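Long-range contacts in UTP--glucose-1-phosphate uridylyltransferase (Acinetobacter baumannii, PDB 6IKX), which catalyses the transfer of a uridylyl group from UTP to alpha-D-glucose 1-phosphate, yielding UDP-glucose and diphosphate: residues I158-V163 against V246-M251; V174-S179 against S202-V207. The protein carries 1 engineered substitution. One frame throughout, in Å; residues are numbered along the deposited sequence.

How the interactions relate
The four segments come along the chain in the order 158-163, 174-179, 202-207, 246-251, so interaction 2 forms between residues that lie within the span interaction 1 brings together. Their centres are about 7 Å apart. Strand 156-162 joins them: it pairs in parallel with strand 246-250 on one side and antiparallel with strand 204-207, within the mixed sheet of the nucleotidyltransferase domain. The backbone of E161 probably bonds to that of S205 (E161 N to S205 O, 2.9 Å), and V163 N probably does so with N203 O. Interaction 1 thus builds the sheet itself, while interaction 2 attaches strand 172-175 beside V206, a residue that binds UDP-glucose.

Interaction 1 (I158-V163 against V246-M251); sequences IMVEAV and VEAYRM
I158, M159 and V160 pair in parallel register with A248, Y249 and R250, a buried strand-to-strand contact in the mixed sheet. The short axes make an angle of 46°, a marked twist. Four backbone hydrogen bonds tie the strands: I158 N to E247 O, Y249 N to I158 O, V160 N to Y249 O and M251 N to V160 O. I158 and V160 each bond to the two residues flanking their partner, as parallel strands do, while M159 bonds on its other edge to V207 and R209. Where the pairing starts, I158 CD1 reaches V246 CG1 at 3.6 Å.

On the face under helix 142-153, two unbranched methionines, bent at chi3 round their neighbours, and a tyrosine ring fit together. M159 and M251 cross at about a right angle, and the 3.4 Å between M159 CG and M251 CG is unusually tight. Tyrosine suits its place because the ring edge packs on M159, with M159 CG 4.1 Å from Y249 CD2, while its OH bonds to D142. M251 SD lies 3.7 Å from E161 CB.

The opposite face, with I158, V160, A248 and R250, mixes short apolar groups with one long extended chain. V160 CG1 packs on A248 CB at 4.3 Å. R250 has CG anti to the backbone N (chi1 -176°); its NH2 comes obliquely to A162 CB at 3.8 Å, and NH1 bonds to P180 O. A helix on a mixed sheet, this parallel pair flanked by antiparallel strands, is consistent with the layered alpha/beta GT-A nucleotidyltransferase fold.

Interaction 2 (V174-S179 against S202-V207); sequences VDVAQS and SNLSVV
S202 OG is gripped from two directions: it donates a hydrogen bond to V174 O, 2.8 Å away, approaching in the plane of that carbonyl, and accepts one from L204 N at 3.0 Å. The second bond closes an ST turn just ahead of strand 204-207. Serine suits this place because its short hydroxyl can give and accept at once; chi1 of 79° puts OG between the backbone N and the carbonyl carbon, where it can accept from L204 N.

V174 N completes the link, bonding to L204 O at 3.0 Å with an N-H...O angle of 163°. With the backbone bond between V206 and G172, strand 172-175, which pairs antiparallel with 190-193 in its own small sheet, here meets strand 204-207 in the opposite sense through a few bonds. Beta-branched and leucine side chains fill the space beside this backbone seam. The V174 and L204 side chains cross obliquely, with V174 CG2 3.6 Å from L204 CB, while V174 CG1 meets V206 CG2 at 4.1 Å. Both V174 and L204 also pack on V160, which ties the seam to strand 156-162. V206 and G172 bind UDP-glucose in another structure of this protein, so the pairing probably helps shape the sugar-nucleotide site in this GT-A family domain.

At the far end, the methyl groups of L204 meet S179: OG stands 3.5 Å from both L204 CD1 and L204 CD2.

Interaction 1 (I158-V163 against V246-M251)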
# COMPACT_ATOMS: atom_id res chain seq x y z
N ILE A 158 -23.86 -8.99 -26.59
CA ILE A 158 -22.49 -8.46 -26.85
C ILE A 158 -22.65 -7.07 -27.46
O ILE A 158 -23.22 -6.93 -28.56
CB ILE A 158 -21.68 -9.42 -27.73
CG1 ILE A 158 -21.17 -10.64 -26.96
CG2 ILE A 158 -20.53 -8.71 -28.39
CD1 ILE A 158 -22.21 -11.63 -26.54
N MET A 159 -22.21 -6.04 -26.74
CA MET A 159 -22.29 -4.65 -27.29
C MET A 159 -21.26 -4.53 -28.43
O MET A 159 -20.13 -5.05 -28.27
CB MET A 159 -22.06 -3.60 -26.19
CG MET A 159 -22.28 -2.17 -26.69
SD MET A 159 -22.15 -0.87 -25.44
CE MET A 159 -23.32 -1.47 -24.22
N VAL A 160 -21.68 -3.94 -29.55
CA VAL A 160 -20.85 -3.71 -30.77
C VAL A 160 -21.07 -2.28 -31.27
O VAL A 160 -22.08 -1.65 -30.90
CB VAL A 160 -21.15 -4.72 -31.89
CG1 VAL A 160 -20.89 -6.14 -31.45
CG2 VAL A 160 -22.57 -4.60 -32.44
N GLU A 161 -20.16 -1.79 -32.11
CA GLU A 161 -20.29 -0.43 -32.70
C GLU A 161 -19.68 -0.42 -34.10
O GLU A 161 -18.57 -0.98 -34.26
CB GLU A 161 -19.69 0.57 -31.71
CG GLU A 161 -18.49 1.30 -32.20
CD GLU A 161 -17.98 2.28 -31.18
OE1 GLU A 161 -18.57 3.39 -31.04
OE2 GLU A 161 -17.03 1.91 -30.49
N ALA A 162 -20.41 0.13 -35.07
CA ALA A 162 -19.94 0.34 -36.46
C ALA A 162 -18.59 1.08 -36.43
O ALA A 162 -18.51 2.12 -35.73
CB ALA A 162 -20.99 1.13 -37.22
N VAL A 163 -17.58 0.55 -37.11
CA VAL A 163 -16.24 1.20 -37.34
C VAL A 163 -16.04 1.34 -38.85
O VAL A 163 -16.67 0.63 -39.63
CB VAL A 163 -15.11 0.38 -36.71
CG1 VAL A 163 -15.26 0.26 -35.20
CG2 VAL A 163 -14.99 -1.01 -37.34
N VAL A 246 -27.41 -15.95 -28.86
CA VAL A 246 -26.49 -14.85 -28.50
C VAL A 246 -26.80 -13.74 -29.51
O VAL A 246 -26.91 -14.03 -30.70
CB VAL A 246 -25.05 -15.37 -28.55
CG1 VAL A 246 -24.05 -14.39 -27.95
CG2 VAL A 246 -24.94 -16.73 -27.88
N GLU A 247 -27.01 -12.52 -29.05
CA GLU A 247 -27.33 -11.38 -29.92
C GLU A 247 -26.25 -10.31 -29.77
O GLU A 247 -25.62 -10.16 -28.70
CB GLU A 247 -28.66 -10.76 -29.54
CG GLU A 247 -29.83 -11.71 -29.69
CD GLU A 247 -31.15 -11.07 -29.33
OE1 GLU A 247 -31.15 -10.02 -28.63
OE2 GLU A 247 -32.17 -11.59 -29.76
N ALA A 248 -26.06 -9.58 -30.84
CA ALA A 248 -25.19 -8.41 -30.93
C ALA A 248 -26.10 -7.19 -30.83
O ALA A 248 -27.07 -7.10 -31.60
CB ALA A 248 -24.41 -8.50 -32.22
N TYR A 249 -25.85 -6.38 -29.80
CA TYR A 249 -26.57 -5.13 -29.47
C TYR A 249 -25.68 -3.98 -29.94
O TYR A 249 -24.55 -3.86 -29.44
CB TYR A 249 -26.86 -5.01 -27.96
CG TYR A 249 -27.25 -3.60 -27.60
CD1 TYR A 249 -28.53 -3.13 -27.80
CD2 TYR A 249 -26.27 -2.69 -27.21
CE1 TYR A 249 -28.86 -1.81 -27.54
CE2 TYR A 249 -26.57 -1.36 -26.99
CZ TYR A 249 -27.87 -0.92 -27.15
OH TYR A 249 -28.13 0.39 -26.90
N ARG A 250 -26.20 -3.16 -30.85
CA ARG A 250 -25.44 -2.05 -31.46
C ARG A 250 -25.72 -0.77 -30.69
O ARG A 250 -26.88 -0.29 -30.70
CB ARG A 250 -25.79 -1.85 -32.94
CG ARG A 250 -24.96 -0.78 -33.65
CD ARG A 250 -25.58 -0.51 -35.00
NE ARG A 250 -24.90 0.48 -35.83
CZ ARG A 250 -25.31 0.82 -37.05
NH1 ARG A 250 -26.39 0.25 -37.56
NH2 ARG A 250 -24.66 1.72 -37.75
N MET A 251 -24.65 -0.23 -30.13
CA MET A 251 -24.61 1.05 -29.41
C MET A 251 -25.38 2.12 -30.17
O MET A 251 -25.34 2.16 -31.41
CB MET A 251 -23.17 1.54 -29.32
CG MET A 251 -22.35 0.77 -28.35
SD MET A 251 -20.72 1.46 -28.32
CE MET A 251 -21.00 3.06 -27.57

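Interaction 2 (V174-S179 against S202-V207)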
# COMPACT_ATOMS: atom_id res chain seq x y z
N VAL A 174 -18.06 -9.09 -35.06
CA VAL A 174 -19.12 -10.13 -34.93
C VAL A 174 -19.58 -10.58 -36.32
O VAL A 174 -19.64 -9.78 -37.26
CB VAL A 174 -20.31 -9.67 -34.06
CG1 VAL A 174 -19.88 -9.55 -32.61
CG2 VAL A 174 -20.96 -8.39 -34.56
N ASP A 175 -19.89 -11.86 -36.39
CA ASP A 175 -20.65 -12.55 -37.46
C ASP A 175 -22.16 -12.31 -37.26
O ASP A 175 -22.76 -12.96 -36.40
CB ASP A 175 -20.28 -14.04 -37.39
CG ASP A 175 -20.67 -14.85 -38.60
OD1 ASP A 175 -20.77 -14.23 -39.65
OD2 ASP A 175 -20.85 -16.09 -38.46
N VAL A 176 -22.77 -11.44 -38.05
CA VAL A 176 -24.25 -11.32 -38.11
C VAL A 176 -24.70 -11.39 -39.58
O VAL A 176 -23.87 -11.17 -40.44
CB VAL A 176 -24.71 -10.04 -37.40
CG1 VAL A 176 -24.47 -10.19 -35.90
CG2 VAL A 176 -24.03 -8.79 -37.92
N ALA A 177 -25.96 -11.73 -39.87
CA ALA A 177 -26.51 -11.75 -41.24
C ALA A 177 -26.50 -10.31 -41.78
O ALA A 177 -25.71 -10.04 -42.68
CB ALA A 177 -27.90 -12.34 -41.26
N GLN A 178 -27.33 -9.42 -41.24
CA GLN A 178 -27.22 -7.95 -41.45
C GLN A 178 -26.74 -7.33 -40.14
O GLN A 178 -26.53 -8.05 -39.16
CB GLN A 178 -28.52 -7.27 -41.90
CG GLN A 178 -29.82 -8.07 -41.75
CD GLN A 178 -30.05 -9.03 -42.90
OE1 GLN A 178 -29.51 -8.86 -43.99
NE2 GLN A 178 -30.86 -10.05 -42.65
N SER A 179 -26.55 -6.01 -40.16
CA SER A 179 -26.31 -5.16 -38.98
C SER A 179 -27.66 -4.72 -38.43
O SER A 179 -28.55 -4.38 -39.19
CB SER A 179 -25.42 -4.01 -39.36
OG SER A 179 -25.31 -3.07 -38.31
N SER A 202 -18.65 -8.42 -40.86
CA SER A 202 -19.43 -7.17 -40.71
C SER A 202 -18.46 -6.01 -40.41
O SER A 202 -17.24 -6.25 -40.36
CB SER A 202 -20.46 -7.31 -39.62
OG SER A 202 -19.87 -7.17 -38.33
N ASN A 203 -18.99 -4.80 -40.16
CA ASN A 203 -18.18 -3.66 -39.66
C ASN A 203 -18.51 -3.40 -38.18
O ASN A 203 -18.27 -2.26 -37.70
CB ASN A 203 -18.43 -2.41 -40.51
CG ASN A 203 -19.82 -1.87 -40.30
OD1 ASN A 203 -20.70 -2.58 -39.83
ND2 ASN A 203 -20.01 -0.61 -40.63
N LEU A 204 -19.02 -4.41 -37.47
CA LEU A 204 -19.54 -4.32 -36.08
C LEU A 204 -18.48 -4.85 -35.09
O LEU A 204 -18.25 -6.09 -35.05
CB LEU A 204 -20.88 -5.07 -35.96
CG LEU A 204 -22.07 -4.50 -36.76
CD1 LEU A 204 -23.38 -5.16 -36.34
CD2 LEU A 204 -22.21 -2.99 -36.62
N SER A 205 -17.87 -3.94 -34.29
CA SER A 205 -16.73 -4.23 -33.38
C SER A 205 -17.25 -4.52 -31.96
O SER A 205 -18.16 -3.84 -31.54
CB SER A 205 -15.73 -3.11 -33.37
OG SER A 205 -16.13 -2.05 -32.52
N VAL A 206 -16.67 -5.52 -31.29
CA VAL A 206 -16.91 -5.83 -29.86
C VAL A 206 -16.36 -4.68 -29.00
O VAL A 206 -15.17 -4.37 -29.11
CB VAL A 206 -16.23 -7.15 -29.48
CG1 VAL A 206 -16.41 -7.44 -27.99
CG2 VAL A 206 -16.73 -8.27 -30.37
N VAL A 207 -17.19 -4.07 -28.15
CA VAL A 207 -16.77 -2.85 -27.40
C VAL A 207 -16.24 -3.22 -26.01
O VAL A 207 -15.40 -2.48 -25.50
CB VAL A 207 -17.95 -1.88 -27.37
CG1 VAL A 207 -17.72 -0.77 -26.36
CG2 VAL A 207 -18.20 -1.31 -28.76